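Local structure of glutathione peroxidase (Schistosoma mansoni, 2V1M) at residues Y115-S120 and G143-R148; K136-R141 and G160-L165. The protein catalyses the reduction of hydrogen peroxide to water at the expense of two glutathione molecules, which become glutathione disulfide. All coordinates share one frame; numbering follows the deposited sequence.

Contact 1 (Y115-S120 and G143-R148); sequences YKFLKS and GQPVKR. With SO4 (sulfate ion), chain B.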
ATOM      1  N   TYR A 115       7.872  -1.455   5.838  1.00  3.25           N
ATOM      2  CA  TYR A 115       7.844  -2.764   5.189  1.00  3.23           C
ATOM      3  C   TYR A 115       8.567  -3.829   5.972  1.00  3.19           C
ATOM      4  O   TYR A 115       8.135  -4.990   5.969  1.00  3.18           O
ATOM      5  CB  TYR A 115       8.315  -2.669   3.724  1.00  2.93           C
ATOM      6  CG  TYR A 115       7.165  -2.305   2.810  1.00  3.22           C
ATOM      7  CD1 TYR A 115       6.528  -3.264   2.042  1.00  3.07           C
ATOM      8  CD2 TYR A 115       6.807  -0.976   2.652  1.00  3.31           C
ATOM      9  CE1 TYR A 115       5.482  -2.894   1.143  1.00  3.84           C
ATOM     10  CE2 TYR A 115       5.790  -0.590   1.760  1.00  3.11           C
ATOM     11  CZ  TYR A 115       5.141  -1.569   1.015  1.00  3.09           C
ATOM     12  OH  TYR A 115       4.104  -1.249   0.151  1.00  3.27           O
ATOM     13  N   LYS A 116       9.651  -3.478   6.666  1.00  3.36           N
ATOM     14  CA  LYS A 116      10.233  -4.437   7.611  1.00  3.56           C
ATOM     15  C   LYS A 116       9.164  -4.888   8.606  1.00  3.26           C
ATOM     16  O   LYS A 116       9.020  -6.090   8.906  1.00  3.99           O
ATOM     17  CB  LYS A 116      11.455  -3.852   8.324  1.00  4.21           C
ATOM     18  CG  LYS A 116      12.587  -3.518   7.350  1.00  4.24           C
ATOM     19  CD  LYS A 116      13.865  -3.069   8.096  1.00  5.44           C
ATOM     20  CE  LYS A 116      14.994  -2.825   7.118  1.00  6.21           C
ATOM     21  NZ  LYS A 116      16.268  -2.510   7.859  1.00  6.95           N
ATOM     22  N   PHE A 117       8.400  -3.935   9.120  1.00  3.24           N
ATOM     23  CA  PHE A 117       7.334  -4.246  10.071  1.00  3.46           C
ATOM     24  C   PHE A 117       6.240  -5.103   9.429  1.00  2.96           C
ATOM     25  O   PHE A 117       5.806  -6.126  10.019  1.00  3.34           O
ATOM     26  CB  PHE A 117       6.748  -2.946  10.638  1.00  3.82           C
ATOM     27  CG  PHE A 117       5.590  -3.170  11.554  1.00  3.44           C
ATOM     28  CD1 PHE A 117       5.787  -3.695  12.853  1.00  3.88           C
ATOM     29  CD2 PHE A 117       4.286  -2.867  11.148  1.00  4.30           C
ATOM     30  CE1 PHE A 117       4.715  -3.887  13.704  1.00  5.10           C
ATOM     31  CE2 PHE A 117       3.207  -3.065  12.017  1.00  5.69           C
ATOM     32  CZ  PHE A 117       3.432  -3.566  13.297  1.00  5.45           C
ATOM     33  N   LEU A 118       5.713  -4.687   8.278  1.00  2.99           N
ATOM     34  CA  LEU A 118       4.634  -5.447   7.624  1.00  3.12           C
ATOM     35  C   LEU A 118       5.065  -6.908   7.429  1.00  2.92           C
ATOM     36  O   LEU A 118       4.316  -7.837   7.753  1.00  3.08           O
ATOM     37  CB  LEU A 118       4.285  -4.813   6.287  1.00  2.95           C
ATOM     38  CG  LEU A 118       3.604  -3.432   6.375  1.00  3.05           C
ATOM     39  CD1 LEU A 118       3.500  -2.858   4.963  1.00  3.25           C
ATOM     40  CD2 LEU A 118       2.219  -3.544   7.018  1.00  3.84           C
ATOM     41  N   LYS A 119       6.259  -7.101   6.872  1.00  3.10           N
ATOM     42  CA  LYS A 119       6.761  -8.461   6.609  1.00  3.26           C
ATOM     43  C   LYS A 119       7.010  -9.237   7.905  1.00  3.88           C
ATOM     44  O   LYS A 119       6.912 -10.462   7.896  1.00  4.97           O
ATOM     45  CB  LYS A 119       8.036  -8.407   5.771  1.00  3.53           C
ATOM     46  CG  LYS A 119       7.822  -7.913   4.346  1.00  3.65           C
ATOM     47  CD  LYS A 119       9.078  -8.061   3.494  1.00  4.48           C
ATOM     48  CE  LYS A 119      10.219  -7.201   3.978  1.00  5.36           C
ATOM     49  NZ  LYS A 119      11.417  -7.463   3.161  1.00  5.70           N
ATOM     50  N   SER A 120       7.292  -8.532   9.006  1.00  3.40           N
ATOM     51  CA  SER A 120       7.498  -9.218  10.292  1.00  3.35           C
ATOM     52  C   SER A 120       6.175  -9.725  10.880  1.00  3.71           C
ATOM     53  O   SER A 120       6.190 -10.572  11.795  1.00  4.07           O
ATOM     54  CB  SER A 120       8.178  -8.310  11.318  1.00  4.05           C
ATOM     55  OG  SER A 120       7.293  -7.381  11.897  1.00  4.32           O
ATOM     56  N   GLY A 143      -4.172  -0.688  13.634  1.00  3.16           N
ATOM     57  CA  GLY A 143      -2.849  -0.567  13.051  1.00  3.36           C
ATOM     58  C   GLY A 143      -2.084  -1.887  12.961  1.00  2.86           C
ATOM     59  O   GLY A 143      -0.866  -1.882  12.760  1.00  3.15           O
ATOM     60  N   GLN A 144      -2.809  -3.006  13.087  1.00  3.10           N
ATOM     61  CA  GLN A 144      -2.199  -4.349  13.079  1.00  3.16           C
ATOM     62  C   GLN A 144      -2.324  -4.952  11.679  1.00  2.98           C
ATOM     63  O   GLN A 144      -3.438  -5.098  11.161  1.00  2.83           O
ATOM     64  CB  GLN A 144      -2.910  -5.254  14.084  1.00  3.61           C
ATOM     65  CG  GLN A 144      -3.009  -4.625  15.474  1.00  4.04           C
ATOM     66  CD  GLN A 144      -1.647  -4.356  16.058  1.00  4.12           C
ATOM     67  OE1 GLN A 144      -0.891  -5.293  16.309  1.00  5.58           O
ATOM     68  NE2 GLN A 144      -1.305  -3.093  16.261  1.00  5.12           N
ATOM     69  N   PRO A 145      -1.196  -5.330  11.052  1.00  3.07           N
ATOM     70  CA  PRO A 145      -1.263  -6.049   9.740  1.00  3.11           C
ATOM     71  C   PRO A 145      -1.766  -7.478   9.979  1.00  3.43           C
ATOM     72  O   PRO A 145      -1.105  -8.281  10.659  1.00  3.71           O
ATOM     73  CB  PRO A 145       0.178  -6.037   9.234  1.00  3.46           C
ATOM     74  CG  PRO A 145       0.891  -4.972  10.093  1.00  3.63           C
ATOM     75  CD  PRO A 145       0.214  -5.089  11.444  1.00  3.73           C
ATOM     76  N   VAL A 146      -2.948  -7.778   9.428  1.00  2.88           N
ATOM     77  CA  VAL A 146      -3.588  -9.055   9.692  1.00  3.10           C
ATOM     78  C   VAL A 146      -3.785  -9.906   8.447  1.00  3.08           C
ATOM     79  O   VAL A 146      -4.235 -11.070   8.604  1.00  3.59           O
ATOM     80  CB  VAL A 146      -4.890  -8.932  10.509  1.00  3.46           C
ATOM     81  CG1 VAL A 146      -4.605  -8.348  11.885  1.00  4.81           C
ATOM     82  CG2 VAL A 146      -5.929  -8.099   9.752  1.00  4.30           C
ATOM     83  N   LYS A 147      -3.452  -9.416   7.238  1.00  3.21           N
ATOM     84  CA  LYS A 147      -3.495 -10.284   6.072  1.00  3.13           C
ATOM     85  C   LYS A 147      -2.540  -9.723   5.046  1.00  3.01           C
ATOM     86  O   LYS A 147      -2.321  -8.501   4.960  1.00  3.29           O
ATOM     87  CB  LYS A 147      -4.907 -10.443   5.506  1.00  4.57           C
ATOM     88  CG  LYS A 147      -5.072 -11.726   4.668  1.00  6.18           C
ATOM     89  CD  LYS A 147      -6.503 -12.245   4.704  1.00  7.98           C
ATOM     90  CE  LYS A 147      -6.719 -13.368   3.714  0.50  6.84           C
ATOM     91  NZ  LYS A 147      -8.145 -13.801   3.689  0.50  8.89           N
ATOM     92  N   ARG A 148      -2.008 -10.615   4.218  1.00  3.14           N
ATOM     93  CA  ARG A 148      -1.088 -10.277   3.143  1.00  3.19           C
ATOM     94  C   ARG A 148      -1.535 -11.011   1.883  1.00  3.08           C
ATOM     95  O   ARG A 148      -1.915 -12.208   1.932  1.00  4.59           O
ATOM     96  CB  ARG A 148       0.323 -10.753   3.531  1.00  3.25           C
ATOM     97  CG  ARG A 148       1.378 -10.617   2.468  1.00  3.06           C
ATOM     98  CD  ARG A 148       2.720 -11.131   3.022  1.00  3.45           C
ATOM     99  NE  ARG A 148       3.731 -11.185   1.976  1.00  3.33           N
ATOM    100  CZ  ARG A 148       5.044 -11.169   2.207  1.00  3.17           C
ATOM    101  NH1 ARG A 148       5.526 -11.002   3.453  1.00  3.70           N
ATOM    102  NH2 ARG A 148       5.891 -11.289   1.187  1.00  3.83           N
TER
HETATM  103  S   SO4 B1171       3.332 -13.363  -1.183  0.80  3.70           S
HETATM  104  O1  SO4 B1171       4.723 -13.397  -0.617  0.80  7.51           O
HETATM  105  O2  SO4 B1171       2.931 -14.769  -1.409  0.80  9.29           O
HETATM  106  O3  SO4 B1171       2.470 -12.721  -0.170  0.80  3.22           O
HETATM  107  O4  SO4 B1171       3.329 -12.664  -2.467  0.80  3.39           O
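R148 and K119 touch beside a group of polar bonds in which R148 NH2 has two acceptors, the backbone O of N128 and, through a weak bond of 3.0 Å, sulfate O1. The sounder sulfate bond runs from R148 NE to O3, 2.9 Å long and near the guanidinium plane, but bent to 135°. K131 and T125 hold the same ion, which probably came from the crystallisation liquor. NH1 is bonded to Q122 O and lies 4.0 Å from K119 CG, an oblique approach and not a polar one. The amine of K119 turns instead to V106 O and N107 OD1, and K119 NZ stands 6.9 Å from R148 NH1.

Further along, edge strand 145-149 packs against helix 113-121 through P145, the axes of the short segments being 78° apart. Its CG touches both L118 CD2 and F117 CE2 at 3.6 Å, and its CD lies 3.7 Å from F117 CE2. F117 CG is anti to the backbone N (chi1 176°); the F117 and P145 side chains cross at about a right angle, with P145 CG oblique to the ring. The chemistry is therefore divided: apolar contact carries the helix-strand join, while the two like charges are each held by separate acceptors.

Contact 2 (K136-R141 and G160-L165); sequences KFLVDR and GDIMEL
L138 CG stands anti to its backbone N (chi1 179°), while L165 CG lies beside its own N (chi1 -61°) and CD1 continues the chain in extended form; the two leucines thereby reach toward each other, tip to tip. This is a β-α layer of the thioredoxin fold: strand 136-139, inside the mixed sheet, is covered on one face by the C-terminal helix 159-167. The segment axes are 9.7 Å apart and only 19° from parallel, and L138 touches D161, I162 and, one turn further along the helix, L165.

The evidence is atom by atom. L165 CD1 rests 3.6 Å from L138 CG and equally close to CD2, so one methyl of the helix sits against the branch point of the strand leucine. From there L138 forks: CD1 meets I162 CG1 at 3.7 Å, and CD2 meets D161 CB at 3.8 Å. I162 in turn reaches M56 and L60 of helix 46-60, and V33 of the adjoining strand touches both leucines, which extends the apolar layer. Of the D161 side chain, CB is what touches L138; its OD2 is bonded to Y149 OH, which holds the carboxylate at the margin of this layer.

Beyond the strand the polar link is indirect, through one water. D140 CB flanks L165 CD1, while D140 OD1 accepts from Q142 N, as in an Asx turn, and from Q144 N. The R141 guanidinium lies obliquely to L165 O, and NE, 3.7 Å away, makes no bond to it; its NH1 binds G31 O, and its NH2 binds L166 O and K63 O. The water closes the end of the interface, accepting from R141 N at 2.9 Å and donating to L165 O, also at 2.9 Å.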
ATOM      1  N   LYS A 136      -0.098  -6.662  -1.426  1.00  2.68           N
ATOM      2  CA  LYS A 136      -1.037  -5.924  -0.584  1.00  2.80           C
ATOM      3  C   LYS A 136      -0.970  -6.401   0.847  1.00  2.84           C
ATOM      4  O   LYS A 136      -0.971  -7.619   1.103  1.00  3.66           O
ATOM      5  CB  LYS A 136      -2.491  -6.030  -1.085  1.00  3.07           C
ATOM      6  CG  LYS A 136      -2.740  -5.510  -2.487  1.00  3.14           C
ATOM      7  CD  LYS A 136      -2.592  -6.554  -3.629  1.00  2.70           C
ATOM      8  CE  LYS A 136      -2.882  -5.886  -4.954  1.00  3.16           C
ATOM      9  NZ  LYS A 136      -2.592  -6.762  -6.128  1.00  2.98           N
ATOM     10  N   PHE A 137      -0.964  -5.462   1.804  1.00  2.77           N
ATOM     11  CA  PHE A 137      -1.137  -5.778   3.233  1.00  2.55           C
ATOM     12  C   PHE A 137      -2.390  -5.091   3.733  1.00  2.51           C
ATOM     13  O   PHE A 137      -2.619  -3.892   3.452  1.00  3.35           O
ATOM     14  CB  PHE A 137       0.051  -5.317   4.085  1.00  2.89           C
ATOM     15  CG  PHE A 137       1.296  -6.118   3.869  1.00  2.51           C
ATOM     16  CD1 PHE A 137       1.638  -7.155   4.728  1.00  2.65           C
ATOM     17  CD2 PHE A 137       2.149  -5.846   2.795  1.00  2.83           C
ATOM     18  CE1 PHE A 137       2.812  -7.884   4.558  1.00  3.25           C
ATOM     19  CE2 PHE A 137       3.317  -6.555   2.618  1.00  3.62           C
ATOM     20  CZ  PHE A 137       3.642  -7.588   3.481  1.00  3.21           C
ATOM     21  N   LEU A 138      -3.206  -5.833   4.483  1.00  2.61           N
ATOM     22  CA  LEU A 138      -4.429  -5.317   5.073  1.00  3.02           C
ATOM     23  C   LEU A 138      -4.180  -5.124   6.579  1.00  2.94           C
ATOM     24  O   LEU A 138      -3.749  -6.043   7.290  1.00  2.95           O
ATOM     25  CB  LEU A 138      -5.565  -6.303   4.839  1.00  3.16           C
ATOM     26  CG  LEU A 138      -6.922  -5.930   5.417  1.00  4.33           C
ATOM     27  CD1 LEU A 138      -7.424  -4.594   4.845  1.00  5.35           C
ATOM     28  CD2 LEU A 138      -7.924  -7.050   5.176  1.00  6.21           C
ATOM     29  N   VAL A 139      -4.475  -3.900   7.031  1.00  3.08           N
ATOM     30  CA  VAL A 139      -4.188  -3.423   8.388  1.00  2.84           C
ATOM     31  C   VAL A 139      -5.511  -3.002   9.017  1.00  2.77           C
ATOM     32  O   VAL A 139      -6.295  -2.228   8.427  1.00  3.17           O
ATOM     33  CB  VAL A 139      -3.208  -2.252   8.315  1.00  3.16           C
ATOM     34  CG1 VAL A 139      -2.911  -1.679   9.731  1.00  4.15           C
ATOM     35  CG2 VAL A 139      -1.917  -2.624   7.600  1.00  3.82           C
ATOM     36  N   ASP A 140      -5.764  -3.510  10.229  1.00  2.89           N
ATOM     37  CA  ASP A 140      -7.017  -3.219  10.906  1.00  3.18           C
ATOM     38  C   ASP A 140      -7.039  -1.796  11.524  1.00  3.12           C
ATOM     39  O   ASP A 140      -6.083  -1.013  11.416  1.00  3.19           O
ATOM     40  CB  ASP A 140      -7.314  -4.343  11.921  1.00  3.40           C
ATOM     41  CG  ASP A 140      -6.446  -4.303  13.187  1.00  3.81           C
ATOM     42  OD1 ASP A 140      -5.709  -3.318  13.424  1.00  3.40           O
ATOM     43  OD2 ASP A 140      -6.543  -5.317  13.920  1.00  5.11           O
ATOM     44  N   ARG A 141      -8.182  -1.488  12.146  1.00  3.46           N
ATOM     45  CA  ARG A 141      -8.392  -0.156  12.735  1.00  3.74           C
ATOM     46  C   ARG A 141      -7.489   0.147  13.934  1.00  3.89           C
ATOM     47  O   ARG A 141      -7.489   1.301  14.389  1.00  4.42           O
ATOM     48  CB  ARG A 141      -9.832   0.019  13.153  1.00  3.95           C
ATOM     49  CG  ARG A 141     -10.837   0.083  11.966  1.00  4.34           C
ATOM     50  CD  ARG A 141     -12.233   0.358  12.471  1.00  5.52           C
ATOM     51  NE  ARG A 141     -13.314   0.361  11.475  1.00  6.14           N
ATOM     52  CZ  ARG A 141     -13.653   1.403  10.720  1.00  6.08           C
ATOM     53  NH1 ARG A 141     -12.932   2.512  10.714  1.00  6.88           N
ATOM     54  NH2 ARG A 141     -14.721   1.345   9.920  1.00  7.65           N
ATOM     55  N   GLY A 160     -14.058  -8.218   0.499  1.00  5.49           N
ATOM     56  CA  GLY A 160     -14.783  -8.930   1.557  1.00  6.11           C
ATOM     57  C   GLY A 160     -14.038  -8.833   2.903  1.00  5.25           C
ATOM     58  O   GLY A 160     -14.639  -8.574   3.972  1.00  5.50           O
ATOM     59  N   ASP A 161     -12.721  -9.050   2.861  1.00  4.71           N
ATOM     60  CA  ASP A 161     -11.916  -8.960   4.064  1.00  4.87           C
ATOM     61  C   ASP A 161     -11.896  -7.530   4.609  1.00  4.23           C
ATOM     62  O   ASP A 161     -11.948  -7.324   5.827  1.00  4.73           O
ATOM     63  CB  ASP A 161     -10.484  -9.436   3.790  1.00  5.10           C
ATOM     64  CG  ASP A 161     -10.392 -10.952   3.497  1.00  5.56           C
ATOM     65  OD1 ASP A 161     -11.324 -11.704   3.857  1.00  7.33           O
ATOM     66  OD2 ASP A 161      -9.342 -11.380   2.947  1.00  6.42           O
ATOM     67  N   ILE A 162     -11.813  -6.538   3.720  1.00  3.95           N
ATOM     68  CA  ILE A 162     -11.915  -5.154   4.157  1.00  4.08           C
ATOM     69  C   ILE A 162     -13.239  -4.907   4.880  1.00  4.05           C
ATOM     70  O   ILE A 162     -13.252  -4.268   5.928  1.00  4.56           O
ATOM     71  CB  ILE A 162     -11.741  -4.212   2.950  1.00  4.22           C
ATOM     72  CG1 ILE A 162     -10.248  -4.210   2.518  1.00  3.99           C
ATOM     73  CG2 ILE A 162     -12.206  -2.767   3.306  1.00  5.11           C
ATOM     74  CD1 ILE A 162     -10.036  -3.630   1.108  1.00  4.80           C
ATOM     75  N   MET A 163     -14.356  -5.369   4.316  1.00  4.66           N
ATOM     76  CA  MET A 163     -15.658  -5.140   4.960  1.00  5.26           C
ATOM     77  C   MET A 163     -15.689  -5.713   6.354  1.00  5.48           C
ATOM     78  O   MET A 163     -16.282  -5.109   7.272  1.00  5.69           O
ATOM     79  CB  MET A 163     -16.836  -5.713   4.135  1.00  5.60           C
ATOM     80  CG  MET A 163     -16.975  -5.113   2.727  1.00  6.93           C
ATOM     81  SD  MET A 163     -16.849  -3.360   2.601  0.80  6.44           S
ATOM     82  CE  MET A 163     -18.421  -2.842   3.283  1.00 10.71           C
ATOM     83  N   GLU A 164     -15.101  -6.895   6.555  0.50  5.38           N
ATOM     84  CA  GLU A 164     -15.097  -7.466   7.904  0.50  5.98           C
ATOM     85  C   GLU A 164     -14.383  -6.514   8.860  0.50  5.10           C
ATOM     86  O   GLU A 164     -14.894  -6.194   9.959  0.50  5.23           O
ATOM     87  CB  GLU A 164     -14.497  -8.882   7.911  0.50  5.91           C
ATOM     88  CG  GLU A 164     -15.358  -9.921   7.140  0.50  7.55           C
ATOM     89  CD  GLU A 164     -14.718 -11.295   6.942  0.50  9.85           C
ATOM     90  OE1 GLU A 164     -13.587 -11.411   6.429  0.50 12.02           O
ATOM     91  OE2 GLU A 164     -15.383 -12.288   7.277  0.50 14.02           O
ATOM     92  N   LEU A 165     -13.219  -6.031   8.443  1.00  4.69           N
ATOM     93  CA  LEU A 165     -12.464  -5.166   9.363  1.00  4.86           C
ATOM     94  C   LEU A 165     -13.123  -3.790   9.545  1.00  4.95           C
ATOM     95  O   LEU A 165     -13.004  -3.179  10.619  1.00  5.92           O
ATOM     96  CB  LEU A 165     -11.022  -5.027   8.913  1.00  4.43           C
ATOM     97  CG  LEU A 165     -10.209  -6.330   8.839  1.00  4.32           C
ATOM     98  CD1 LEU A 165      -8.754  -5.972   8.497  1.00  5.34           C
ATOM     99  CD2 LEU A 165     -10.276  -7.084  10.174  1.00  6.46           C
TER
HETATM  100  O   HOH W   1     -10.512  -3.266  12.085  1.00  4.85           O

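Overall arrangement
Contacts 1 and 2 put helices on opposite faces of the same sheet: neighbouring residues F137 and L138 point to either side, F137 CE1 lying 3.5 Å from L118 O of contact 1 while L138 serves contact 2. The segments alternate along the chain, and their strands are antiparallel neighbours. At the classic β bulge of V146 and K147 opposite L138, K147 O probably accepts from L138 N (2.9 Å). K147 NZ also reaches D161 OD2 at 2.8 Å, a salt bridge tying the contacts directly. Contact 1 is the more buried, yet its strand is at the sheet edge, and its R148 side chain binds a sulfate; contact 2, partly buried, relies on leucines and a bridging water.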